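Local coordinates for DNA damage response protein Rtt109, putative (PDB 5ZB9) that probably transfers the acetyl group of acetyl-CoA to lysine side chains of histone H3, with a likely role in the DNA damage response, at residues A[86-91]-A[133-138]; A[126-131]-A[323-328]; A[178-183]-A[199-204]. All coordinates share one frame; numbering follows the deposited sequence.

Overall arrangement
The three contacts step from strand to strand across one mixed sheet and show how chemistry changes from the buried interior of the chain to more exposed parts. Contact 1 is wholly buried and joins parallel strands 86-96 and 133-140 by main-chain bonds, with mostly apolar side chains on both faces of the sheet. Contact 2, partly buried, brings together the turn between helix 111-127 and strand 133-140 and the end of strand 317-324; it is made by packing. Contact 3, also partly buried, binds a loop to the start of strand 202-208, and there a carboxylate and two hydroxyls join the backbone bonds. N324 of contact 2 links all three, reaching R133 in contact 1 and E183 in contact 3.

Contact 1: A[86-91]-A[133-138]; sequences LTTIFV and RLMVSL
L86 and R133 meet through their aliphatic parts, CD1 of L86 lying 4.0 Å from CG of R133; the guanidinium then leads off to N324 and to the carbonyl of V332. With T87 the main-chain pairing begins: its N donates to O of R133, and its O receives N of M135 at 2.7 Å. On the opposite face of the sheet, CG2 of T87, anti to the backbone N, rests 3.7 Å from CD1 of L134, while OG1 turns to R129. T88 lies beside M135, the two side chains pointing the same way. A bend at chi3 (78°) brings CE of M135 to 3.6 Å from CG2 of T88. These parallel strands are the two beta elements of a beta-alpha-beta crossover whose connection includes helix 111-127, and the face carrying I89 packs on that helix through L123 and V124. I89 is bonded through N and O to strand 133-140, N giving a nearly straight bond to O of M135 and O accepting N of S137 at 2.8 Å; its CD1 touches CD2 of L134 at 4.1 Å. The ring of F90, stacked on F259, approaches obliquely, CE1 being 4.0 Å from CA of L138. V91 donates N to O of S137 and sets its CB 4.0 Å from CB of L138; its side chain also lies near A94, which binds CoA, although none is bound here.

Contact 2: A[126-131]-A[323-328]; sequences THQRPG and INPPGL
G131 and P325 mark the closest backbone approach, with their CA atoms 5.9 Å apart, where the chain leaving helix 111-127 passes the type II beta turn from P325 to L328 that follows strand 317-324. The turn has G327 in its third position at phi 98°, a conformation that suits glycine, where no CB meets the carbonyl O of P326. P325 carries the centre of the contact: CG of P325 lies 3.9 Å from C of G131, so that the proline ring abuts a bare stretch of main chain. Beside it, CD2 of L328 comes to 3.7 Å from O of G131. The third point of touch is Q128. Its CG is anti to the backbone N (chi1 -178°) and a bend at chi2 (64°) swings CD round, so that the terminal amide lies across CG2 of I323 and close to CB of P325. Farther out, NH2 of R129 hydrogen-bonds to O of T83 and OG1 of T87, and N324 sends its amide to E183 and Q243. The contact thus joins the helix-to-strand connection to the end of a strand two places along in the sheet order from strand 86-96. With no hydrogen bond between them, the two segments meet by van der Waals contact alone, proline ring and methyl groups against glycine backbone and an amide.

Contact 3: A[178-183]-A[199-204]; sequences REYEPE and AKSSAT
E181 and S202 bring their CA atoms to 4.1 Å where the touching parts, 180-183 and 200-204, run 72° apart, forming a single beta bridge that attaches the loop after helix 162-177 to the start of strand 202-208 in the mixed sheet. N of E181 gives a nearly straight bond to O of S201 at 2.8 Å, on a carbonyl lone pair, and O of E181 accepts N of A203 at 3.1 Å. Y180, just before the bridge, offers the edge of its ring, CD2 standing 3.5 Å from CB of S201, while its CB packs on CB of A203. The side chain of E181 slants across that of poorly ordered K200, CG of E181 against CD of K200. Beyond P182, E183 extends from CG (chi2 -179°) to place its carboxylate between two hydroxyls. OE1 accepts OG1 of T204 at 2.6 Å on its anti lone pair. OE2 accepts OG of S202 at 2.8 Å, from the anti side and somewhat out of the carboxylate plane, and also the amide of N324. A water completes the join: N of E183 donates to it at 3.0 Å, and it donates in turn to OG1 of T204 at 2.9 Å.

Contact 1: A[86-91]-A[133-138]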
loop_
_atom_site.group_PDB
_atom_site.type_symbol
_atom_site.label_atom_id
_atom_site.label_comp_id
_atom_site.label_asym_id
_atom_site.label_seq_id
_atom_site.Cartn_x
_atom_site.Cartn_y
_atom_site.Cartn_z
ATOM N N LEU A 86 6.176 11.223 -9.171
ATOM C CA LEU A 86 5.336 10.119 -8.717
ATOM C C LEU A 86 5.020 10.193 -7.229
ATOM O O LEU A 86 5.912 10.426 -6.409
ATOM C CB LEU A 86 6.008 8.780 -9.027
ATOM C CG LEU A 86 5.230 7.497 -8.734
ATOM C CD1 LEU A 86 3.961 7.398 -9.593
ATOM C CD2 LEU A 86 6.128 6.282 -8.940
ATOM N N THR A 87 3.741 10.013 -6.893
ATOM C CA THR A 87 3.329 9.738 -5.519
ATOM C C THR A 87 3.027 8.249 -5.393
ATOM O O THR A 87 2.267 7.692 -6.187
ATOM C CB THR A 87 2.079 10.530 -5.090
ATOM O OG1 THR A 87 2.314 11.932 -5.229
ATOM C CG2 THR A 87 1.728 10.223 -3.632
ATOM N N THR A 88 3.621 7.606 -4.395
ATOM C CA THR A 88 3.371 6.190 -4.174
ATOM C C THR A 88 2.809 5.941 -2.792
ATOM O O THR A 88 3.445 6.242 -1.788
ATOM C CB THR A 88 4.645 5.350 -4.356
ATOM O OG1 THR A 88 5.135 5.525 -5.689
ATOM C CG2 THR A 88 4.341 3.875 -4.131
ATOM N N ILE A 89 1.607 5.383 -2.754
ATOM C CA ILE A 89 0.991 4.987 -1.505
ATOM C C ILE A 89 1.121 3.469 -1.308
ATOM O O ILE A 89 0.462 2.675 -1.985
ATOM C CB ILE A 89 -0.468 5.422 -1.468
ATOM C CG1 ILE A 89 -0.547 6.949 -1.623
ATOM C CG2 ILE A 89 -1.124 4.993 -0.174
ATOM C CD1 ILE A 89 -1.947 7.489 -1.553
ATOM N N PHE A 90 1.997 3.076 -0.384
ATOM C CA PHE A 90 2.338 1.672 -0.202
ATOM C C PHE A 90 1.878 1.139 1.141
ATOM O O PHE A 90 2.176 1.727 2.182
ATOM C CB PHE A 90 3.852 1.468 -0.338
ATOM C CG PHE A 90 4.307 0.079 -0.001
ATOM C CD1 PHE A 90 4.065 -0.971 -0.871
ATOM C CD2 PHE A 90 4.975 -0.178 1.185
ATOM C CE1 PHE A 90 4.483 -2.263 -0.562
ATOM C CE2 PHE A 90 5.395 -1.463 1.500
ATOM C CZ PHE A 90 5.148 -2.507 0.625
ATOM N N VAL A 91 1.155 0.023 1.115
ATOM C CA VAL A 91 0.718 -0.634 2.344
ATOM C C VAL A 91 1.849 -1.514 2.868
ATOM O O VAL A 91 2.275 -2.444 2.185
ATOM C CB VAL A 91 -0.537 -1.495 2.117
ATOM C CG1 VAL A 91 -1.039 -2.066 3.438
ATOM C CG2 VAL A 91 -1.617 -0.685 1.412
ATOM N N ARG A 133 1.261 11.831 -11.483
ATOM C CA ARG A 133 0.806 10.448 -11.373
ATOM C C ARG A 133 0.879 9.937 -9.926
ATOM O O ARG A 133 1.854 10.199 -9.211
ATOM C CB ARG A 133 1.635 9.551 -12.299
ATOM C CG ARG A 133 1.170 8.111 -12.357
ATOM C CD ARG A 133 1.855 7.344 -13.474
ATOM N NE ARG A 133 1.238 7.601 -14.771
ATOM C CZ ARG A 133 1.892 8.037 -15.842
ATOM N NH1 ARG A 133 3.198 8.267 -15.776
ATOM N NH2 ARG A 133 1.242 8.240 -16.980
ATOM N N LEU A 134 -0.169 9.236 -9.493
ATOM C CA LEU A 134 -0.210 8.646 -8.156
ATOM C C LEU A 134 -0.459 7.137 -8.225
ATOM O O LEU A 134 -1.296 6.661 -8.999
ATOM C CB LEU A 134 -1.285 9.311 -7.297
ATOM C CG LEU A 134 -1.349 8.853 -5.835
ATOM C CD1 LEU A 134 -1.739 10.016 -4.953
ATOM C CD2 LEU A 134 -2.322 7.688 -5.626
ATOM N N MET A 135 0.262 6.392 -7.396
ATOM C CA MET A 135 0.162 4.939 -7.380
ATOM C C MET A 135 -0.167 4.392 -5.989
ATOM O O MET A 135 0.413 4.821 -4.987
ATOM C CB MET A 135 1.467 4.323 -7.879
ATOM C CG MET A 135 1.515 2.823 -7.759
ATOM S SD MET A 135 2.939 2.103 -8.589
ATOM C CE MET A 135 4.242 2.451 -7.415
ATOM N N VAL A 136 -1.110 3.457 -5.931
ATOM C CA VAL A 136 -1.322 2.677 -4.721
ATOM C C VAL A 136 -0.759 1.291 -4.963
ATOM O O VAL A 136 -1.043 0.669 -5.982
ATOM C CB VAL A 136 -2.805 2.579 -4.325
ATOM C CG1 VAL A 136 -2.963 1.738 -3.059
ATOM C CG2 VAL A 136 -3.383 3.960 -4.119
ATOM N N SER A 137 0.046 0.809 -4.029
ATOM C CA SER A 137 0.733 -0.444 -4.237
ATOM C C SER A 137 0.800 -1.277 -2.959
ATOM O O SER A 137 0.754 -0.746 -1.849
ATOM C CB SER A 137 2.146 -0.175 -4.777
ATOM O OG SER A 137 2.810 -1.386 -5.117
ATOM N N LEU A 138 0.920 -2.588 -3.135
ATOM C CA LEU A 138 1.031 -3.524 -2.020
ATOM C C LEU A 138 1.428 -4.894 -2.547
ATOM O O LEU A 138 1.243 -5.185 -3.728
ATOM C CB LEU A 138 -0.294 -3.621 -1.252
ATOM C CG LEU A 138 -1.491 -4.197 -2.022
ATOM C CD1 LEU A 138 -1.570 -5.737 -1.946
ATOM C CD2 LEU A 138 -2.788 -3.567 -1.546
#

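Contact 2: A[126-131]-A[323-328]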
loop_
_atom_site.group_PDB
_atom_site.type_symbol
_atom_site.label_atom_id
_atom_site.label_comp_id
_atom_site.label_asym_id
_atom_site.label_seq_id
_atom_site.Cartn_x
_atom_site.Cartn_y
_atom_site.Cartn_z
ATOM N N THR A 126 -5.828 13.141 -0.208
ATOM C CA THR A 126 -5.039 14.177 0.448
ATOM C C THR A 126 -3.589 14.249 -0.013
ATOM O O THR A 126 -2.858 15.131 0.419
ATOM C CB THR A 126 -5.034 13.989 1.982
ATOM O OG1 THR A 126 -4.425 12.739 2.308
ATOM C CG2 THR A 126 -6.443 14.008 2.540
ATOM N N HIS A 127 -3.156 13.334 -0.872
ATOM C CA HIS A 127 -1.762 13.345 -1.314
ATOM C C HIS A 127 -1.661 13.453 -2.818
ATOM O O HIS A 127 -0.571 13.585 -3.375
ATOM C CB HIS A 127 -1.028 12.103 -0.805
ATOM C CG HIS A 127 -0.855 12.100 0.676
ATOM N ND1 HIS A 127 0.296 12.537 1.293
ATOM C CD2 HIS A 127 -1.715 11.779 1.670
ATOM C CE1 HIS A 127 0.149 12.454 2.602
ATOM N NE2 HIS A 127 -1.062 11.997 2.858
ATOM N N GLN A 128 -2.816 13.407 -3.462
ATOM C CA GLN A 128 -2.927 13.677 -4.885
ATOM C C GLN A 128 -2.412 15.078 -5.217
ATOM O O GLN A 128 -2.891 16.061 -4.674
ATOM C CB GLN A 128 -4.383 13.525 -5.326
ATOM C CG GLN A 128 -4.608 13.739 -6.802
ATOM C CD GLN A 128 -3.904 12.701 -7.636
ATOM O OE1 GLN A 128 -2.775 12.912 -8.090
ATOM N NE2 GLN A 128 -4.565 11.565 -7.846
ATOM N N ARG A 129 -1.423 15.163 -6.098
ATOM C CA ARG A 129 -0.920 16.450 -6.567
ATOM C C ARG A 129 -1.373 16.672 -8.001
ATOM O O ARG A 129 -1.468 15.717 -8.769
ATOM C CB ARG A 129 0.602 16.511 -6.488
ATOM C CG ARG A 129 1.159 16.739 -5.102
ATOM C CD ARG A 129 2.675 16.753 -5.151
ATOM N NE ARG A 129 3.216 15.407 -5.263
ATOM C CZ ARG A 129 4.380 15.106 -5.830
ATOM N NH1 ARG A 129 5.130 16.059 -6.367
ATOM N NH2 ARG A 129 4.791 13.844 -5.869
ATOM N N PRO A 130 -1.658 17.932 -8.365
ATOM C CA PRO A 130 -2.077 18.283 -9.730
ATOM C C PRO A 130 -1.033 17.911 -10.776
ATOM O O PRO A 130 0.137 18.278 -10.640
ATOM C CB PRO A 130 -2.250 19.802 -9.666
ATOM C CG PRO A 130 -2.481 20.098 -8.225
ATOM C CD PRO A 130 -1.667 19.100 -7.467
ATOM N N GLY A 131 -1.453 17.185 -11.806
ATOM C CA GLY A 131 -0.559 16.789 -12.877
ATOM C C GLY A 131 0.440 15.685 -12.551
ATOM O O GLY A 131 1.191 15.260 -13.427
ATOM N N ILE A 323 -3.145 5.808 -10.938
ATOM C CA ILE A 323 -4.116 6.879 -11.131
ATOM C C ILE A 323 -3.521 8.040 -11.928
ATOM O O ILE A 323 -2.521 8.638 -11.528
ATOM C CB ILE A 323 -4.636 7.405 -9.776
ATOM C CG1 ILE A 323 -5.406 6.301 -9.043
ATOM C CG2 ILE A 323 -5.500 8.653 -9.971
ATOM C CD1 ILE A 323 -5.723 6.617 -7.598
ATOM N N ASN A 324 -4.140 8.358 -13.060
ATOM C CA ASN A 324 -3.677 9.476 -13.874
ATOM C C ASN A 324 -4.630 10.646 -13.739
ATOM O O ASN A 324 -5.767 10.585 -14.203
ATOM C CB ASN A 324 -3.526 9.059 -15.338
ATOM C CG ASN A 324 -2.457 7.999 -15.527
ATOM O OD1 ASN A 324 -1.272 8.272 -15.367
ATOM N ND2 ASN A 324 -2.873 6.778 -15.857
ATOM N N PRO A 325 -4.165 11.720 -13.085
ATOM C CA PRO A 325 -4.970 12.904 -12.784
ATOM C C PRO A 325 -5.287 13.696 -14.057
ATOM O O PRO A 325 -4.670 13.431 -15.095
ATOM C CB PRO A 325 -4.066 13.692 -11.836
ATOM C CG PRO A 325 -2.703 13.387 -12.333
ATOM C CD PRO A 325 -2.754 11.922 -12.710
ATOM N N PRO A 326 -6.242 14.642 -13.988
ATOM C CA PRO A 326 -6.584 15.409 -15.190
ATOM C C PRO A 326 -5.369 16.108 -15.794
ATOM O O PRO A 326 -4.595 16.743 -15.076
ATOM C CB PRO A 326 -7.611 16.425 -14.677
ATOM C CG PRO A 326 -8.216 15.773 -13.476
ATOM C CD PRO A 326 -7.086 15.019 -12.837
ATOM N N GLY A 327 -5.202 15.975 -17.104
ATOM C CA GLY A 327 -4.051 16.540 -17.783
ATOM C C GLY A 327 -2.996 15.475 -17.982
ATOM O O GLY A 327 -1.843 15.762 -18.296
ATOM N N LEU A 328 -3.407 14.228 -17.793
ATOM C CA LEU A 328 -2.504 13.091 -17.884
ATOM C C LEU A 328 -3.298 11.856 -18.294
ATOM O O LEU A 328 -4.333 11.548 -17.695
ATOM C CB LEU A 328 -1.788 12.865 -16.546
ATOM C CG LEU A 328 -0.328 12.396 -16.544
ATOM C CD1 LEU A 328 0.576 13.397 -17.255
ATOM C CD2 LEU A 328 0.156 12.153 -15.114
#

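Contact 3: A[178-183]-A[199-204]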
loop_
_atom_site.group_PDB
_atom_site.type_symbol
_atom_site.label_atom_id
_atom_site.label_comp_id
_atom_site.label_asym_id
_atom_site.label_seq_id
_atom_site.Cartn_x
_atom_site.Cartn_y
_atom_site.Cartn_z
ATOM N N ARG A 178 -12.631 2.361 -9.159
ATOM C CA ARG A 178 -13.811 2.656 -9.954
ATOM C C ARG A 178 -14.448 4.013 -9.657
ATOM O O ARG A 178 -15.522 4.316 -10.161
ATOM C CB ARG A 178 -14.831 1.536 -9.776
ATOM C CG ARG A 178 -14.334 0.250 -10.388
ATOM C CD ARG A 178 -15.363 -0.834 -10.355
ATOM N NE ARG A 178 -14.787 -2.104 -10.777
ATOM C CZ ARG A 178 -14.644 -2.469 -12.042
ATOM N NH1 ARG A 178 -15.041 -1.657 -13.013
ATOM N NH2 ARG A 178 -14.107 -3.648 -12.336
ATOM N N GLU A 179 -13.778 4.826 -8.848
ATOM C CA GLU A 179 -14.156 6.224 -8.697
ATOM C C GLU A 179 -13.540 7.046 -9.821
ATOM O O GLU A 179 -13.858 8.220 -9.989
ATOM C CB GLU A 179 -13.715 6.767 -7.337
ATOM C CG GLU A 179 -14.707 6.473 -6.216
ATOM C CD GLU A 179 -16.103 7.012 -6.515
ATOM O OE1 GLU A 179 -16.953 6.234 -7.012
ATOM O OE2 GLU A 179 -16.350 8.216 -6.255
ATOM N N TYR A 180 -12.655 6.416 -10.590
ATOM C CA TYR A 180 -11.935 7.082 -11.670
ATOM C C TYR A 180 -12.382 6.575 -13.030
ATOM O O TYR A 180 -13.021 5.526 -13.138
ATOM C CB TYR A 180 -10.432 6.880 -11.510
ATOM C CG TYR A 180 -9.880 7.460 -10.228
ATOM C CD1 TYR A 180 -9.759 6.682 -9.084
ATOM C CD2 TYR A 180 -9.483 8.787 -10.162
ATOM C CE1 TYR A 180 -9.258 7.213 -7.912
ATOM C CE2 TYR A 180 -8.985 9.323 -8.999
ATOM C CZ TYR A 180 -8.874 8.536 -7.875
ATOM O OH TYR A 180 -8.371 9.082 -6.708
ATOM N N GLU A 181 -12.040 7.322 -14.071
ATOM C CA GLU A 181 -12.472 6.979 -15.422
ATOM C C GLU A 181 -11.692 5.800 -15.993
ATOM O O GLU A 181 -10.503 5.639 -15.707
ATOM C CB GLU A 181 -12.329 8.192 -16.343
ATOM C CG GLU A 181 -13.306 9.299 -16.026
ATOM C CD GLU A 181 -14.739 8.805 -15.983
ATOM O OE1 GLU A 181 -15.254 8.372 -17.038
ATOM O OE2 GLU A 181 -15.347 8.836 -14.888
ATOM N N PRO A 182 -12.364 4.966 -16.799
ATOM C CA PRO A 182 -11.690 3.870 -17.504
ATOM C C PRO A 182 -10.616 4.384 -18.448
ATOM O O PRO A 182 -10.658 5.539 -18.865
ATOM C CB PRO A 182 -12.823 3.197 -18.287
ATOM C CG PRO A 182 -14.057 3.551 -17.542
ATOM C CD PRO A 182 -13.822 4.937 -17.001
ATOM N N GLU A 183 -9.655 3.533 -18.777
ATOM C CA GLU A 183 -8.608 3.892 -19.725
ATOM C C GLU A 183 -8.558 2.875 -20.864
ATOM O O GLU A 183 -9.099 1.773 -20.755
ATOM C CB GLU A 183 -7.259 3.988 -19.016
ATOM C CG GLU A 183 -7.280 4.928 -17.820
ATOM C CD GLU A 183 -5.928 5.051 -17.128
ATOM O OE1 GLU A 183 -5.336 4.002 -16.779
ATOM O OE2 GLU A 183 -5.461 6.199 -16.931
ATOM N N ALA A 199 -8.996 15.169 -19.572
ATOM C CA ALA A 199 -9.734 16.169 -18.798
ATOM C C ALA A 199 -10.290 15.603 -17.488
ATOM O O ALA A 199 -10.747 16.352 -16.622
ATOM C CB ALA A 199 -10.862 16.753 -19.637
ATOM N N LYS A 200 -10.245 14.281 -17.349
ATOM C CA LYS A 200 -10.797 13.602 -16.177
ATOM C C LYS A 200 -9.759 12.728 -15.477
ATOM O O LYS A 200 -8.788 12.288 -16.095
ATOM C CB LYS A 200 -12.005 12.753 -16.588
ATOM C CG LYS A 200 -11.786 11.975 -17.881
ATOM C CD LYS A 200 -13.103 11.692 -18.593
ATOM C CE LYS A 200 -13.927 12.965 -18.774
ATOM N NZ LYS A 200 -13.188 14.018 -19.533
ATOM N N SER A 201 -9.962 12.491 -14.186
ATOM C CA SER A 201 -9.088 11.602 -13.427
ATOM C C SER A 201 -9.384 10.145 -13.781
ATOM O O SER A 201 -10.534 9.690 -13.679
ATOM C CB SER A 201 -9.261 11.832 -11.928
ATOM O OG SER A 201 -8.025 12.177 -11.330
ATOM N N SER A 202 -8.356 9.416 -14.209
ATOM C CA SER A 202 -8.553 8.038 -14.654
ATOM C C SER A 202 -7.600 7.060 -13.972
ATOM O O SER A 202 -6.602 7.467 -13.372
ATOM C CB SER A 202 -8.401 7.949 -16.175
ATOM O OG SER A 202 -7.122 8.391 -16.582
ATOM N N ALA A 203 -7.909 5.768 -14.079
ATOM C CA ALA A 203 -7.137 4.749 -13.372
ATOM C C ALA A 203 -7.324 3.341 -13.920
ATOM O O ALA A 203 -8.381 2.995 -14.455
ATOM C CB ALA A 203 -7.491 4.765 -11.892
ATOM N N THR A 204 -6.282 2.531 -13.752
ATOM C CA THR A 204 -6.318 1.103 -14.051
ATOM C C THR A 204 -5.610 0.358 -12.915
ATOM O O THR A 204 -4.675 0.892 -12.301
ATOM C CB THR A 204 -5.640 0.782 -15.419
ATOM O OG1 THR A 204 -6.246 1.566 -16.454
ATOM C CG2 THR A 204 -5.768 -0.709 -15.783
HETATM O O HOH W 1 -9.138 1.397 -16.785
#